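Local coordinates for glideosome-associated protein 50 (Plasmodium falciparum 3D7, PDB 3TGH), which is a phosphatase-fold component of the glideosome complex involved in parasite gliding and host-cell invasion, and may help attach it to the inner membrane complex, at residues S66-L80 against T116-Y130. Sequence-based numbering, arbitrary orientation.
Sequences SEEKGDMYMPFFTVL and TNYPKWIMPNYWYHY
M74 O accepts the amide hydrogen of K120 (K120 N to M74 O, 2.9 Å), opening a parallel ladder in which F76 gives its N-H to K120 O and takes that of I122 on its own carbonyl. The alternate residues P75 and F77 pair instead with I38 and S40 on strand 37-40. The ladder closes where T78 N meets I122 O at 3.1 Å, almost straight at 172°. T78 O, beyond the last rung, takes a hydrogen bond from Y128 OH over 2.8 Å; with CG between backbone N and carbonyl carbon (chi1 63°), Y128 swings its phenol to that carbonyl. The hydroxyl of T78 turns to N44, while its CG2 sits over one face of the W121 indole, 4.0 Å from the centroid of the six-membered ring. On the face of the sheet shared by P75, F77 and I122, F77 places CZ over the centre of the Y130 ring in an offset stack, with CD1 against I122 CG2. Water serves both ends: one molecule donates to E67 O and N117 O and accepts from M72 N, and N117 O also receives E67 N at 3.1 Å. A second links L80 N to Y126 O. Peptide, phenol and water thus satisfy the backbone groups named, and the F77-Y130 stack together with the Y128 bond to T78 O joins the two sheets of the metallophosphoesterase sandwich.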
ATOM      1  N   SER A  66      18.844   3.656   2.153  1.00 34.27           N
ATOM      2  CA  SER A  66      19.509   4.917   1.847  1.00 36.37           C
ATOM      3  C   SER A  66      20.419   4.774   0.633  1.00 36.76           C
ATOM      4  O   SER A  66      20.920   3.687   0.332  1.00 36.52           O
ATOM      5  CB  SER A  66      20.313   5.430   3.044  1.00 37.89           C
ATOM      6  OG  SER A  66      21.348   4.529   3.386  1.00 42.85           O
ATOM      7  N   GLU A  67      20.613   5.888  -0.058  1.00 38.30           N
ATOM      8  CA  GLU A  67      21.521   5.958  -1.199  1.00 42.85           C
ATOM      9  C   GLU A  67      22.028   7.397  -1.321  1.00 44.77           C
ATOM     10  O   GLU A  67      21.360   8.342  -0.904  1.00 41.46           O
ATOM     11  CB  GLU A  67      20.790   5.525  -2.476  1.00 43.94           C
ATOM     12  CG  GLU A  67      21.673   5.305  -3.712  1.00 51.53           C
ATOM     13  CD  GLU A  67      22.558   4.069  -3.614  1.00 57.70           C
ATOM     14  OE1 GLU A  67      23.587   4.124  -2.904  1.00 64.99           O
ATOM     15  OE2 GLU A  67      22.239   3.047  -4.262  1.00 61.09           O
ATOM     16  N   GLU A  68      23.216   7.566  -1.885  1.00 50.53           N
ATOM     17  CA  GLU A  68      23.759   8.909  -2.078  1.00 54.76           C
ATOM     18  C   GLU A  68      23.073   9.600  -3.258  1.00 54.90           C
ATOM     19  O   GLU A  68      22.250   8.993  -3.953  1.00 54.76           O
ATOM     20  CB  GLU A  68      25.278   8.855  -2.258  1.00 59.23           C
ATOM     21  CG  GLU A  68      26.024   8.301  -1.038  1.00 63.59           C
ATOM     22  CD  GLU A  68      25.717   9.063   0.249  1.00 68.92           C
ATOM     23  OE1 GLU A  68      25.436   8.408   1.277  1.00 70.51           O
ATOM     24  OE2 GLU A  68      25.751  10.314   0.232  1.00 73.18           O
ATOM     25  N   LYS A  69      23.374  10.886  -3.432  1.00 56.02           N
ATOM     26  CA  LYS A  69      22.850  11.696  -4.539  1.00 56.91           C
ATOM     27  C   LYS A  69      21.329  11.923  -4.469  1.00 54.61           C
ATOM     28  O   LYS A  69      20.722  12.415  -5.426  1.00 54.35           O
ATOM     29  CB  LYS A  69      23.247  11.075  -5.888  1.00 58.68           C
ATOM     30  CG  LYS A  69      23.291  12.065  -7.054  1.00 62.51           C
ATOM     31  CD  LYS A  69      23.909  11.449  -8.307  1.00 65.59           C
ATOM     32  CE  LYS A  69      25.434  11.453  -8.256  1.00 68.77           C
ATOM     33  NZ  LYS A  69      26.034  11.106  -9.577  1.00 70.21           N
ATOM     34  N   GLY A  70      20.720  11.578  -3.333  1.00 51.27           N
ATOM     35  CA  GLY A  70      19.287  11.752  -3.137  1.00 47.32           C
ATOM     36  C   GLY A  70      18.415  10.840  -3.982  1.00 43.91           C
ATOM     37  O   GLY A  70      17.233  11.121  -4.163  1.00 42.37           O
ATOM     38  N   ASP A  71      18.984   9.742  -4.482  1.00 41.07           N
ATOM     39  CA  ASP A  71      18.264   8.830  -5.372  1.00 40.33           C
ATOM     40  C   ASP A  71      17.076   8.124  -4.697  1.00 37.20           C
ATOM     41  O   ASP A  71      16.149   7.701  -5.383  1.00 36.52           O
ATOM     42  CB  ASP A  71      19.211   7.772  -5.953  1.00 41.83           C
ATOM     43  CG  ASP A  71      20.182   8.340  -6.984  1.00 49.76           C
ATOM     44  OD1 ASP A  71      19.980   9.480  -7.472  1.00 50.48           O
ATOM     45  OD2 ASP A  71      21.153   7.624  -7.310  1.00 54.05           O
ATOM     46  N   MET A  72      17.108   7.994  -3.373  1.00 33.98           N
ATOM     47  CA  MET A  72      15.992   7.382  -2.636  1.00 31.84           C
ATOM     48  C   MET A  72      15.179   8.399  -1.824  1.00 31.28           C
ATOM     49  O   MET A  72      14.292   8.018  -1.046  1.00 29.70           O
ATOM     50  CB  MET A  72      16.512   6.260  -1.728  1.00 31.77           C
ATOM     51  CG  MET A  72      16.959   5.011  -2.484  1.00 31.09           C
ATOM     52  SD  MET A  72      15.573   4.124  -3.218  1.00 31.41           S
ATOM     53  CE  MET A  72      14.913   3.305  -1.756  1.00 28.05           C
ATOM     54  N   TYR A  73      15.446   9.691  -2.011  1.00 30.44           N
ATOM     55  CA  TYR A  73      14.684  10.698  -1.284  1.00 30.92           C
ATOM     56  C   TYR A  73      13.378  10.985  -2.016  1.00 31.26           C
ATOM     57  O   TYR A  73      13.330  11.795  -2.949  1.00 31.73           O
ATOM     58  CB  TYR A  73      15.487  11.980  -1.054  1.00 34.11           C
ATOM     59  CG  TYR A  73      14.746  12.972  -0.187  1.00 36.47           C
ATOM     60  CD1 TYR A  73      14.349  12.629   1.102  1.00 39.99           C
ATOM     61  CD2 TYR A  73      14.432  14.248  -0.653  1.00 41.78           C
ATOM     62  CE1 TYR A  73      13.665  13.524   1.908  1.00 43.08           C
ATOM     63  CE2 TYR A  73      13.744  15.154   0.150  1.00 45.93           C
ATOM     64  CZ  TYR A  73      13.362  14.778   1.430  1.00 45.33           C
ATOM     65  OH  TYR A  73      12.682  15.649   2.247  1.00 50.18           O
ATOM     66  N   MET A  74      12.331  10.286  -1.582  1.00 27.34           N
ATOM     67  CA  MET A  74      10.994  10.394  -2.146  1.00 27.82           C
ATOM     68  C   MET A  74       9.998   9.938  -1.076  1.00 25.39           C
ATOM     69  O   MET A  74      10.402   9.341  -0.077  1.00 24.68           O
ATOM     70  CB  MET A  74      10.881   9.495  -3.379  1.00 24.27           C
ATOM     71  CG  MET A  74      11.094   8.006  -3.094  1.00 26.82           C
ATOM     72  SD  MET A  74      11.099   7.011  -4.597  1.00 30.12           S
ATOM     73  CE  MET A  74      12.634   7.575  -5.350  1.00 31.75           C
ATOM     74  N   PRO A  75       8.700  10.214  -1.270  1.00 25.51           N
ATOM     75  CA  PRO A  75       7.711   9.784  -0.283  1.00 25.05           C
ATOM     76  C   PRO A  75       7.658   8.275  -0.123  1.00 25.39           C
ATOM     77  O   PRO A  75       7.805   7.554  -1.103  1.00 25.38           O
ATOM     78  CB  PRO A  75       6.387  10.293  -0.866  1.00 27.46           C
ATOM     79  CG  PRO A  75       6.781  11.431  -1.725  1.00 28.51           C
ATOM     80  CD  PRO A  75       8.080  11.020  -2.335  1.00 26.65           C
ATOM     81  N   PHE A  76       7.470   7.840   1.121  1.00 23.57           N
ATOM     82  CA  PHE A  76       7.271   6.444   1.500  1.00 22.60           C
ATOM     83  C   PHE A  76       5.933   6.407   2.249  1.00 22.06           C
ATOM     84  O   PHE A  76       5.883   6.646   3.470  1.00 21.88           O
ATOM     85  CB  PHE A  76       8.433   6.003   2.393  1.00 22.26           C
ATOM     86  CG  PHE A  76       8.440   4.533   2.726  1.00 23.14           C
ATOM     87  CD1 PHE A  76       9.107   3.626   1.913  1.00 23.49           C
ATOM     88  CD2 PHE A  76       7.848   4.071   3.886  1.00 24.89           C
ATOM     89  CE1 PHE A  76       9.138   2.274   2.231  1.00 23.80           C
ATOM     90  CE2 PHE A  76       7.871   2.712   4.207  1.00 22.72           C
ATOM     91  CZ  PHE A  76       8.513   1.822   3.372  1.00 21.31           C
ATOM     92  N   PHE A  77       4.851   6.175   1.502  1.00 21.84           N
ATOM     93  CA  PHE A  77       3.491   6.208   2.033  1.00 19.23           C
ATOM     94  C   PHE A  77       3.236   4.844   2.639  1.00 21.18           C
ATOM     95  O   PHE A  77       3.183   3.841   1.913  1.00 23.44           O
ATOM     96  CB  PHE A  77       2.447   6.440   0.938  1.00 20.76           C
ATOM     97  CG  PHE A  77       2.537   7.785   0.265  1.00 20.80           C
ATOM     98  CD1 PHE A  77       2.075   8.924   0.903  1.00 25.25           C
ATOM     99  CD2 PHE A  77       3.035   7.897  -1.022  1.00 22.13           C
ATOM    100  CE1 PHE A  77       2.150  10.163   0.276  1.00 27.26           C
ATOM    101  CE2 PHE A  77       3.113   9.130  -1.650  1.00 24.89           C
ATOM    102  CZ  PHE A  77       2.669  10.261  -1.001  1.00 27.69           C
ATOM    103  N   THR A  78       3.086   4.796   3.951  1.00 19.81           N
ATOM    104  CA  THR A  78       2.938   3.518   4.612  1.00 18.58           C
ATOM    105  C   THR A  78       1.682   3.416   5.466  1.00 20.67           C
ATOM    106  O   THR A  78       0.981   4.394   5.702  1.00 21.54           O
ATOM    107  CB  THR A  78       4.203   3.165   5.417  1.00 21.51           C
ATOM    108  OG1 THR A  78       4.118   1.788   5.809  1.00 21.20           O
ATOM    109  CG2 THR A  78       4.350   4.045   6.642  1.00 22.22           C
ATOM    110  N   VAL A  79       1.370   2.180   5.852  1.00 20.24           N
ATOM    111  CA  VAL A  79       0.307   1.877   6.791  1.00 22.17           C
ATOM    112  C   VAL A  79       0.848   0.853   7.780  1.00 21.01           C
ATOM    113  O   VAL A  79       1.902   0.257   7.557  1.00 20.60           O
ATOM    114  CB  VAL A  79      -0.921   1.240   6.102  1.00 21.99           C
ATOM    115  CG1 VAL A  79      -1.599   2.235   5.176  1.00 25.32           C
ATOM    116  CG2 VAL A  79      -0.514  -0.022   5.333  1.00 25.81           C
ATOM    117  N   LEU A  80       0.110   0.659   8.864  1.00 20.86           N
ATOM    118  CA  LEU A  80       0.445  -0.357   9.843  1.00 20.53           C
ATOM    119  C   LEU A  80      -0.190  -1.684   9.481  1.00 19.19           C
ATOM    120  O   LEU A  80      -1.301  -1.747   8.937  1.00 21.31           O
ATOM    121  CB  LEU A  80      -0.040   0.062  11.229  1.00 23.09           C
ATOM    122  CG  LEU A  80       0.970   0.778  12.137  1.00 30.45           C
ATOM    123  CD1 LEU A  80       2.027   1.593  11.420  1.00 24.96           C
ATOM    124  CD2 LEU A  80       0.269   1.545  13.215  1.00 26.84           C
ATOM    125  N   THR A 116      16.998  13.797   3.394  1.00 51.77           N
ATOM    126  CA  THR A 116      17.695  12.636   3.920  1.00 48.36           C
ATOM    127  C   THR A 116      18.158  11.742   2.770  1.00 46.60           C
ATOM    128  O   THR A 116      17.711  11.908   1.630  1.00 46.11           O
ATOM    129  CB  THR A 116      16.778  11.833   4.863  1.00 48.21           C
ATOM    130  OG1 THR A 116      15.520  11.585   4.215  1.00 46.21           O
ATOM    131  CG2 THR A 116      16.535  12.606   6.160  1.00 48.67           C
ATOM    132  N   ASN A 117      19.049  10.799   3.076  1.00 42.73           N
ATOM    133  CA  ASN A 117      19.494   9.791   2.105  1.00 40.89           C
ATOM    134  C   ASN A 117      18.467   8.671   1.911  1.00 36.67           C
ATOM    135  O   ASN A 117      18.553   7.907   0.956  1.00 38.38           O
ATOM    136  CB  ASN A 117      20.827   9.174   2.542  1.00 42.44           C
ATOM    137  CG  ASN A 117      21.962  10.190   2.584  1.00 47.49           C
ATOM    138  OD1 ASN A 117      21.992  11.141   1.803  1.00 50.77           O
ATOM    139  ND2 ASN A 117      22.906   9.985   3.498  1.00 50.86           N
ATOM    140  N   TYR A 118      17.499   8.584   2.818  1.00 34.56           N
ATOM    141  CA  TYR A 118      16.478   7.533   2.783  1.00 31.48           C
ATOM    142  C   TYR A 118      15.096   8.142   2.507  1.00 29.54           C
ATOM    143  O   TYR A 118      14.931   9.364   2.593  1.00 29.52           O
ATOM    144  CB  TYR A 118      16.491   6.759   4.102  1.00 32.28           C
ATOM    145  CG  TYR A 118      16.518   7.639   5.333  1.00 33.39           C
ATOM    146  CD1 TYR A 118      17.707   7.872   6.020  1.00 35.22           C
ATOM    147  CD2 TYR A 118      15.360   8.244   5.805  1.00 31.55           C
ATOM    148  CE1 TYR A 118      17.737   8.675   7.146  1.00 38.10           C
ATOM    149  CE2 TYR A 118      15.377   9.049   6.931  1.00 35.76           C
ATOM    150  CZ  TYR A 118      16.571   9.262   7.597  1.00 38.28           C
ATOM    151  OH  TYR A 118      16.596  10.060   8.709  1.00 42.28           O
ATOM    152  N   PRO A 119      14.099   7.304   2.163  1.00 26.52           N
ATOM    153  CA  PRO A 119      12.801   7.882   1.805  1.00 27.32           C
ATOM    154  C   PRO A 119      12.102   8.587   2.970  1.00 26.70           C
ATOM    155  O   PRO A 119      12.333   8.249   4.129  1.00 26.62           O
ATOM    156  CB  PRO A 119      11.985   6.662   1.346  1.00 27.22           C
ATOM    157  CG  PRO A 119      12.994   5.635   0.966  1.00 26.46           C
ATOM    158  CD  PRO A 119      14.159   5.860   1.866  1.00 27.57           C
ATOM    159  N   LYS A 120      11.248   9.550   2.651  1.00 26.20           N
ATOM    160  CA  LYS A 120      10.522  10.312   3.668  1.00 26.58           C
ATOM    161  C   LYS A 120       9.307   9.505   4.161  1.00 25.55           C
ATOM    162  O   LYS A 120       8.386   9.235   3.408  1.00 24.14           O
ATOM    163  CB  LYS A 120      10.079  11.670   3.114  1.00 28.82           C
ATOM    164  CG  LYS A 120       9.482  12.609   4.172  1.00 34.36           C
ATOM    165  CD  LYS A 120       8.981  13.913   3.579  1.00 43.88           C
ATOM    166  CE  LYS A 120       8.491  14.862   4.676  1.00 48.45           C
ATOM    167  NZ  LYS A 120       7.984  16.162   4.140  1.00 56.03           N
ATOM    168  N   TRP A 121       9.328   9.147   5.439  1.00 24.89           N
ATOM    169  CA  TRP A 121       8.275   8.360   6.075  1.00 26.19           C
ATOM    170  C   TRP A 121       6.995   9.189   6.187  1.00 26.16           C
ATOM    171  O   TRP A 121       6.991  10.229   6.839  1.00 25.70           O
ATOM    172  CB  TRP A 121       8.783   7.944   7.454  1.00 27.61           C
ATOM    173  CG  TRP A 121       7.923   7.024   8.242  1.00 24.95           C
ATOM    174  CD1 TRP A 121       6.933   7.375   9.111  1.00 26.04           C
ATOM    175  CD2 TRP A 121       8.014   5.600   8.295  1.00 23.61           C
ATOM    176  NE1 TRP A 121       6.386   6.257   9.685  1.00 25.00           N
ATOM    177  CE2 TRP A 121       7.033   5.154   9.206  1.00 22.58           C
ATOM    178  CE3 TRP A 121       8.823   4.656   7.658  1.00 23.64           C
ATOM    179  CZ2 TRP A 121       6.843   3.805   9.495  1.00 23.32           C
ATOM    180  CZ3 TRP A 121       8.632   3.312   7.958  1.00 23.98           C
ATOM    181  CH2 TRP A 121       7.647   2.905   8.860  1.00 24.91           C
ATOM    182  N   ILE A 122       5.930   8.734   5.527  1.00 25.11           N
ATOM    183  CA  ILE A 122       4.651   9.433   5.514  1.00 23.46           C
ATOM    184  C   ILE A 122       3.560   8.507   6.042  1.00 26.66           C
ATOM    185  O   ILE A 122       3.310   7.437   5.481  1.00 23.22           O
ATOM    186  CB  ILE A 122       4.286   9.923   4.106  1.00 26.76           C
ATOM    187  CG1 ILE A 122       5.354  10.897   3.599  1.00 31.81           C
ATOM    188  CG2 ILE A 122       2.907  10.595   4.104  1.00 27.55           C
ATOM    189  CD1 ILE A 122       5.053  11.480   2.247  1.00 37.51           C
ATOM    190  N   MET A 123       2.942   8.914   7.147  1.00 23.05           N
ATOM    191  CA  MET A 123       1.773   8.210   7.684  1.00 21.49           C
ATOM    192  C   MET A 123       1.044   9.196   8.613  1.00 23.45           C
ATOM    193  O   MET A 123       1.221   9.158   9.832  1.00 25.46           O
ATOM    194  CB  MET A 123       2.173   6.927   8.424  1.00 23.43           C
ATOM    195  CG  MET A 123       0.974   6.032   8.659  1.00 22.29           C
ATOM    196  SD  MET A 123       1.361   4.474   9.487  1.00 30.62           S
ATOM    197  CE  MET A 123       1.495   5.068  11.178  1.00 29.46           C
ATOM    198  N   PRO A 124       0.246  10.108   8.030  1.00 23.46           N
ATOM    199  CA  PRO A 124      -0.379  11.194   8.813  1.00 26.06           C
ATOM    200  C   PRO A 124      -1.479  10.714   9.775  1.00 25.07           C
ATOM    201  O   PRO A 124      -1.815  11.415  10.740  1.00 25.87           O
ATOM    202  CB  PRO A 124      -0.944  12.123   7.738  1.00 28.33           C
ATOM    203  CG  PRO A 124      -1.140  11.260   6.553  1.00 26.52           C
ATOM    204  CD  PRO A 124      -0.081  10.202   6.599  1.00 23.55           C
ATOM    205  N   ASN A 125      -2.010   9.523   9.500  1.00 21.73           N
ATOM    206  CA  ASN A 125      -2.978   8.847  10.349  1.00 20.63           C
ATOM    207  C   ASN A 125      -2.929   7.368   9.964  1.00 20.74           C
ATOM    208  O   ASN A 125      -2.295   7.009   8.960  1.00 20.72           O
ATOM    209  CB  ASN A 125      -4.383   9.421  10.149  1.00 22.44           C
ATOM    210  CG  ASN A 125      -5.399   8.857  11.144  1.00 24.98           C
ATOM    211  OD1 ASN A 125      -5.091   8.662  12.316  1.00 24.13           O
ATOM    212  ND2 ASN A 125      -6.608   8.577  10.664  1.00 26.54           N
ATOM    213  N   TYR A 126      -3.577   6.521  10.757  1.00 20.64           N
ATOM    214  CA  TYR A 126      -3.604   5.081  10.489  1.00 23.27           C
ATOM    215  C   TYR A 126      -4.316   4.766   9.166  1.00 22.24           C
ATOM    216  O   TYR A 126      -4.023   3.750   8.539  1.00 20.82           O
ATOM    217  CB  TYR A 126      -4.245   4.340  11.665  1.00 21.42           C
ATOM    218  CG  TYR A 126      -3.502   4.562  12.967  1.00 24.74           C
ATOM    219  CD1 TYR A 126      -2.225   4.036  13.156  1.00 24.38           C
ATOM    220  CD2 TYR A 126      -4.042   5.354  13.980  1.00 25.25           C
ATOM    221  CE1 TYR A 126      -1.516   4.263  14.328  1.00 27.52           C
ATOM    222  CE2 TYR A 126      -3.332   5.587  15.168  1.00 25.43           C
ATOM    223  CZ  TYR A 126      -2.074   5.031  15.331  1.00 27.41           C
ATOM    224  OH  TYR A 126      -1.353   5.243  16.487  1.00 25.88           O
ATOM    225  N   TRP A 127      -5.235   5.646   8.760  1.00 21.64           N
ATOM    226  CA  TRP A 127      -5.867   5.611   7.452  1.00 21.29           C
ATOM    227  C   TRP A 127      -5.867   7.033   6.887  1.00 21.29           C
ATOM    228  O   TRP A 127      -6.000   8.010   7.638  1.00 22.97           O
ATOM    229  CB  TRP A 127      -7.297   5.053   7.518  1.00 23.08           C
ATOM    230  CG  TRP A 127      -8.254   5.894   8.314  1.00 23.43           C
ATOM    231  CD1 TRP A 127      -9.123   6.822   7.838  1.00 23.44           C
ATOM    232  CD2 TRP A 127      -8.414   5.875   9.732  1.00 23.15           C
ATOM    233  NE1 TRP A 127      -9.828   7.388   8.882  1.00 24.51           N
ATOM    234  CE2 TRP A 127      -9.403   6.822  10.055  1.00 22.37           C
ATOM    235  CE3 TRP A 127      -7.819   5.137  10.767  1.00 23.30           C
ATOM    236  CZ2 TRP A 127      -9.803   7.065  11.371  1.00 23.75           C
ATOM    237  CZ3 TRP A 127      -8.211   5.379  12.071  1.00 23.83           C
ATOM    238  CH2 TRP A 127      -9.198   6.333  12.364  1.00 23.39           C
ATOM    239  N   TYR A 128      -5.720   7.147   5.572  1.00 19.96           N
ATOM    240  CA  TYR A 128      -5.607   8.459   4.913  1.00 20.79           C
ATOM    241  C   TYR A 128      -5.692   8.302   3.391  1.00 21.25           C
ATOM    242  O   TYR A 128      -5.977   7.211   2.877  1.00 21.59           O
ATOM    243  CB  TYR A 128      -4.304   9.179   5.341  1.00 20.78           C
ATOM    244  CG  TYR A 128      -3.010   8.476   4.951  1.00 19.61           C
ATOM    245  CD1 TYR A 128      -2.504   7.436   5.721  1.00 21.33           C
ATOM    246  CD2 TYR A 128      -2.280   8.879   3.825  1.00 20.32           C
ATOM    247  CE1 TYR A 128      -1.344   6.779   5.372  1.00 19.57           C
ATOM    248  CE2 TYR A 128      -1.097   8.241   3.469  1.00 21.02           C
ATOM    249  CZ  TYR A 128      -0.642   7.175   4.241  1.00 20.94           C
ATOM    250  OH  TYR A 128       0.528   6.539   3.906  1.00 22.01           O
ATOM    251  N   HIS A 129      -5.485   9.393   2.663  1.00 21.47           N
ATOM    252  CA  HIS A 129      -5.535   9.361   1.199  1.00 21.39           C
ATOM    253  C   HIS A 129      -4.511  10.305   0.619  1.00 24.17           C
ATOM    254  O   HIS A 129      -4.037  11.211   1.306  1.00 24.30           O
ATOM    255  CB  HIS A 129      -6.925   9.753   0.701  1.00 22.30           C
ATOM    256  CG  HIS A 129      -7.432  11.017   1.313  1.00 23.18           C
ATOM    257  ND1 HIS A 129      -8.275  11.027   2.401  1.00 26.02           N
ATOM    258  CD2 HIS A 129      -7.159  12.316   1.037  1.00 27.18           C
ATOM    259  CE1 HIS A 129      -8.538  12.276   2.741  1.00 26.78           C
ATOM    260  NE2 HIS A 129      -7.876  13.078   1.925  1.00 27.00           N
ATOM    261  N   TYR A 130      -4.192  10.077  -0.650  1.00 25.25           N
ATOM    262  CA  TYR A 130      -3.279  10.912  -1.421  1.00 26.26           C
ATOM    263  C   TYR A 130      -3.830  10.963  -2.844  1.00 26.68           C
ATOM    264  O   TYR A 130      -3.929   9.945  -3.525  1.00 25.19           O
ATOM    265  CB  TYR A 130      -1.871  10.313  -1.394  1.00 27.86           C
ATOM    266  CG  TYR A 130      -0.881  10.945  -2.349  1.00 31.35           C
ATOM    267  CD1 TYR A 130      -0.538  12.287  -2.238  1.00 35.00           C
ATOM    268  CD2 TYR A 130      -0.259  10.185  -3.346  1.00 33.46           C
ATOM    269  CE1 TYR A 130       0.383  12.871  -3.112  1.00 37.80           C
ATOM    270  CE2 TYR A 130       0.660  10.758  -4.223  1.00 35.30           C
ATOM    271  CZ  TYR A 130       0.975  12.098  -4.099  1.00 38.15           C
ATOM    272  OH  TYR A 130       1.887  12.660  -4.961  1.00 43.03           O
TER
HETATM  273  O   HOH W   1      18.868   9.135  -1.325  1.00 23.85           O
HETATM  274  O   HOH W   2      -2.188   2.148   9.550  1.00 17.22           O